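PDB 3RRK: V-type ATPase 116 kDa subunit from Meiothermus ruber, which probably serves, as subunit I (the homologue of subunit a), in rotary ATP-driven proton transport, this fragment being the cytoplasmic N-terminal domain. Local coordinates for residues A99-R102 with P103-R107; A20-K23 with R24-R27. All coordinates share one frame; numbering follows the deposited sequence. Where two conformers were deposited one is given.

Contact 1 of 2, residues A99-R102 with P103-R107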
loop_
_atom_site.group_PDB
_atom_site.type_symbol
_atom_site.label_atom_id
_atom_site.label_comp_id
_atom_site.label_asym_id
_atom_site.label_seq_id
_atom_site.Cartn_x
_atom_site.Cartn_y
_atom_site.Cartn_z
ATOM N N ALA A 99 -9.903 -6.197 20.077
ATOM C CA ALA A 99 -8.924 -6.008 21.158
ATOM C C ALA A 99 -7.630 -6.735 20.843
ATOM O O ALA A 99 -6.551 -6.299 21.243
ATOM C CB ALA A 99 -9.489 -6.471 22.506
ATOM N N VAL A 100 -7.754 -7.847 20.126
ATOM C CA VAL A 100 -6.616 -8.661 19.712
ATOM C C VAL A 100 -5.844 -8.024 18.554
ATOM O O VAL A 100 -4.643 -8.222 18.421
ATOM C CB VAL A 100 -7.083 -10.103 19.322
ATOM C CG1 VAL A 100 -5.971 -10.909 18.630
ATOM C CG2 VAL A 100 -7.578 -10.823 20.554
ATOM N N LEU A 101 -6.534 -7.232 17.747
ATOM C CA LEU A 101 -5.987 -6.757 16.486
ATOM C C LEU A 101 -5.369 -5.356 16.529
ATOM O O LEU A 101 -4.438 -5.084 15.779
ATOM C CB LEU A 101 -7.072 -6.812 15.406
ATOM C CG LEU A 101 -6.750 -6.255 14.016
ATOM C CD1 LEU A 101 -5.669 -7.112 13.345
ATOM C CD2 LEU A 101 -8.033 -6.210 13.143
ATOM N N ARG A 102 -5.877 -4.477 17.387
ATOM C CA ARG A 102 -5.382 -3.100 17.416
ATOM C C ARG A 102 -3.872 -2.997 17.619
ATOM O O ARG A 102 -3.185 -2.329 16.851
ATOM C CB ARG A 102 -6.114 -2.264 18.464
ATOM C CG ARG A 102 -7.139 -1.330 17.875
ATOM C CD ARG A 102 -6.541 0.013 17.521
ATOM N NE ARG A 102 -5.328 -0.081 16.710
ATOM C CZ ARG A 102 -5.290 0.035 15.386
ATOM N NH1 ARG A 102 -4.130 -0.056 14.758
ATOM N NH2 ARG A 102 -6.402 0.233 14.687
ATOM N N PRO A 103 -3.346 -3.662 18.652
ATOM C CA PRO A 103 -1.914 -3.565 18.915
ATOM C C PRO A 103 -1.109 -4.111 17.746
ATOM O O PRO A 103 -0.089 -3.531 17.364
ATOM C CB PRO A 103 -1.725 -4.477 20.133
ATOM C CG PRO A 103 -3.080 -4.618 20.729
ATOM C CD PRO A 103 -4.014 -4.585 19.582
ATOM N N VAL A 104 -1.561 -5.238 17.207
ATOM C CA VAL A 104 -0.909 -5.886 16.089
ATOM C C VAL A 104 -0.942 -5.029 14.822
ATOM O O VAL A 104 0.053 -4.899 14.124
ATOM C CB VAL A 104 -1.581 -7.245 15.792
ATOM C CG1 VAL A 104 -1.052 -7.829 14.489
ATOM C CG2 VAL A 104 -1.359 -8.197 16.954
ATOM N N ALA A 105 -2.094 -4.455 14.520
ATOM C CA ALA A 105 -2.220 -3.598 13.354
ATOM C C ALA A 105 -1.360 -2.320 13.462
ATOM O O ALA A 105 -0.763 -1.870 12.480
ATOM C CB ALA A 105 -3.678 -3.252 13.117
ATOM N N SER A 106 -1.300 -1.737 14.657
ATOM C CA SER A 106 -0.459 -0.571 14.882
ATOM C C SER A 106 1.026 -0.900 14.715
ATOM O O SER A 106 1.773 -0.151 14.095
ATOM C CB SER A 106 -0.720 0.019 16.258
ATOM O OG SER A 106 -1.918 0.760 16.233
ATOM N N ARG A 107 1.454 -2.022 15.264
ATOM C CA ARG A 107 2.843 -2.409 15.121
ATOM C C ARG A 107 3.165 -2.706 13.679
ATOM O O ARG A 107 4.225 -2.341 13.193
ATOM C CB ARG A 107 3.183 -3.608 15.993
ATOM C CG ARG A 107 3.733 -3.235 17.358
ATOM C CD ARG A 107 3.708 -4.435 18.290
ATOM N NE ARG A 107 4.666 -5.474 17.908
ATOM C CZ ARG A 107 4.445 -6.784 18.036
ATOM N NH1 ARG A 107 3.280 -7.230 18.514
ATOM N NH2 ARG A 107 5.387 -7.655 17.675
#
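Leu101 and Ala105 meet one turn apart on the buried side of helix 94-138. CD1 of Leu101 comes to 4.3 Å from CB of Ala105, and beside this apolar pair Ala105 N gives a nearly straight bond of 2.7 Å to Leu101 O. Here the helix is pressed between neighbours: Leu101 also touches Leu260 of helix 224-281 and Val68 of helix 56-79, while Val104 leans on Leu260 and Ser256. At Val104, chi1 of 171° turns CG2 to the side of the backbone N, 3.6 Å from Val100 O. The turn before it is altered by Pro103, whose N carries no hydrogen; its ring carbon CD lies where the amide hydrogen of another residue would be, 3.5 Å from Ala99 O. The backbone kinks at Pro103 and Val104, and the regular pattern resumes with Ala105 and with Ser106 N on Arg102 O at 3.0 Å.

The side toward Arg102 and Ser106 is more exposed and looser, although Arg102 also touches Gln71 of helix 56-79. Arg102 was modelled in two conformers. In one, bends at chi2 and chi3 fold the chain forward along the helix, and NH1 reaches Ser106 OG at 2.8 Å. The bond is bent, with an N-H...O angle of 141°, and the oxygen stands off the guanidinium plane. An alanine at Ser106 removes OG, and the guanidinium, left without this acceptor, would probably be freer to turn. The proline breaks the backbone bonding, apolar packing holds the inner side, and the arginine-serine bond, tied to one conformer, is at most a partial fastening at the surface.

Contact 2 of 2, residues A20-K23 with R24-R27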
loop_
_atom_site.group_PDB
_atom_site.type_symbol
_atom_site.label_atom_id
_atom_site.label_comp_id
_atom_site.label_asym_id
_atom_site.label_seq_id
_atom_site.Cartn_x
_atom_site.Cartn_y
_atom_site.Cartn_z
ATOM N N ALA A 20 -33.211 -14.302 -0.751
ATOM C CA ALA A 20 -33.411 -13.486 -1.932
ATOM C C ALA A 20 -32.397 -13.867 -3.011
ATOM O O ALA A 20 -31.328 -14.397 -2.708
ATOM C CB ALA A 20 -33.321 -12.002 -1.584
ATOM N N GLY A 21 -32.747 -13.618 -4.268
ATOM C CA GLY A 21 -31.850 -13.898 -5.367
ATOM C C GLY A 21 -32.294 -13.185 -6.623
ATOM O O GLY A 21 -33.133 -12.284 -6.580
ATOM N N PRO A 22 -31.716 -13.577 -7.758
ATOM C CA PRO A 22 -32.207 -13.065 -9.039
ATOM C C PRO A 22 -33.580 -13.650 -9.309
ATOM O O PRO A 22 -33.901 -14.699 -8.755
ATOM C CB PRO A 22 -31.191 -13.610 -10.048
ATOM C CG PRO A 22 -30.580 -14.810 -9.371
ATOM C CD PRO A 22 -30.583 -14.507 -7.905
ATOM N N LYS A 23 -34.384 -12.983 -10.128
ATOM C CA LYS A 23 -35.673 -13.545 -10.519
ATOM C C LYS A 23 -35.493 -14.816 -11.334
ATOM O O LYS A 23 -36.323 -15.714 -11.263
ATOM C CB LYS A 23 -36.520 -12.532 -11.291
ATOM C CG LYS A 23 -37.122 -11.459 -10.411
ATOM C CD LYS A 23 -38.475 -11.009 -10.927
ATOM C CE LYS A 23 -39.190 -10.160 -9.882
ATOM N NZ LYS A 23 -40.555 -9.762 -10.325
ATOM N N ARG A 24 -34.405 -14.890 -12.095
ATOM C CA ARG A 24 -34.105 -16.071 -12.899
ATOM C C ARG A 24 -34.246 -17.326 -12.061
ATOM O O ARG A 24 -34.674 -18.365 -12.557
ATOM C CB ARG A 24 -32.672 -16.039 -13.422
ATOM C CG ARG A 24 -32.219 -14.750 -14.063
ATOM C CD ARG A 24 -30.777 -14.889 -14.569
ATOM N NE ARG A 24 -29.818 -15.155 -13.493
ATOM C CZ ARG A 24 -29.025 -16.223 -13.430
ATOM N NH1 ARG A 24 -29.060 -17.143 -14.384
ATOM N NH2 ARG A 24 -28.187 -16.370 -12.409
ATOM N N LEU A 25 -33.865 -17.227 -10.790
ATOM C CA LEU A 25 -33.806 -18.401 -9.929
ATOM C C LEU A 25 -34.991 -18.526 -8.992
ATOM O O LEU A 25 -34.940 -19.286 -8.025
ATOM C CB LEU A 25 -32.517 -18.410 -9.109
ATOM C CG LEU A 25 -31.255 -18.914 -9.809
ATOM C CD1 LEU A 25 -30.793 -17.959 -10.906
ATOM C CD2 LEU A 25 -30.165 -19.130 -8.779
ATOM N N ALA A 26 -36.057 -17.785 -9.266
ATOM C CA ALA A 26 -37.247 -17.885 -8.430
ATOM C C ALA A 26 -37.642 -19.349 -8.232
ATOM O O ALA A 26 -37.917 -19.775 -7.105
ATOM C CB ALA A 26 -38.387 -17.094 -9.028
ATOM N N ARG A 27 -37.627 -20.109 -9.328
ATOM C CA ARG A 27 -38.103 -21.495 -9.348
ATOM C C ARG A 27 -37.112 -22.526 -8.813
ATOM O O ARG A 27 -37.495 -23.434 -8.072
ATOM C CB ARG A 27 -38.527 -21.908 -10.768
ATOM C CG ARG A 27 -39.834 -21.310 -11.264
ATOM C CD ARG A 27 -40.001 -21.576 -12.746
ATOM N NE ARG A 27 -38.745 -21.354 -13.457
ATOM C CZ ARG A 27 -38.602 -21.416 -14.777
ATOM N NH1 ARG A 27 -39.649 -21.695 -15.547
ATOM N NH2 ARG A 27 -37.408 -21.194 -15.321
#
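Leu25 has CG beside its backbone N (chi1 -81°), and with chi2 near 69° this carries CD1 to Pro22, 3.5 Å from ring carbon CG, the two side chains crossing at a slant. Arg24 also sets CG beside its N, and a bend at chi3 (-62°) folds the chain back so that NE lies 4.0 Å from Pro22 CB. The guanidinium and the leucine then meet each other as well: CD1 of Leu25 stands over one face of the Arg24 group, 3.4 Å above its plane and displaced toward the rim. Pro22 thus meets both groups at neighbouring ring carbons, the leucine at CG and the guanidinium end at CB. Arg24 further touches Leu308.

The backbone turns underneath through two successive bonds, each spanning three residues. Leu25 N reaches Pro22 O at 3.2 Å, closing a beta turn, and Ala26 N reaches Lys23 O at 2.9 Å. In both, the donor sits well above the carbonyl plane, off the lone pairs. Ala26 rests its methyl against Ala287.

This is the sharp link from strand 15-21 to helix 26-36 in the N-terminal proximal lobe of subunit I, with its antiparallel sheet. Leu25 at the N-cap offers no polar side-chain atom, and the two bonds described here are both main-chain, with proline, leucine and the guanidinium end of Arg24 packed along the bend.

Contact 1 is partly buried and lies in the elongated helical part, inside the single helix 94-138; contact 2 is a surface contact in the proximal lobe, joining strand 15-21 to helix 26-36. No element is shared, and their centres stand about 42 Å apart. Each contains a proline, used differently: Pro103 interrupts the bonding of a running helix, whereas Pro22 supplies the ring packed against a turn as a strand gives way to a helix. Four-residue backbone steps resume after the kink in 99-107, while three-residue steps shape 20-27. An arginine appears in each, bound to a hydroxyl in one conformer in contact 1 and laid against hydrocarbon in contact 2.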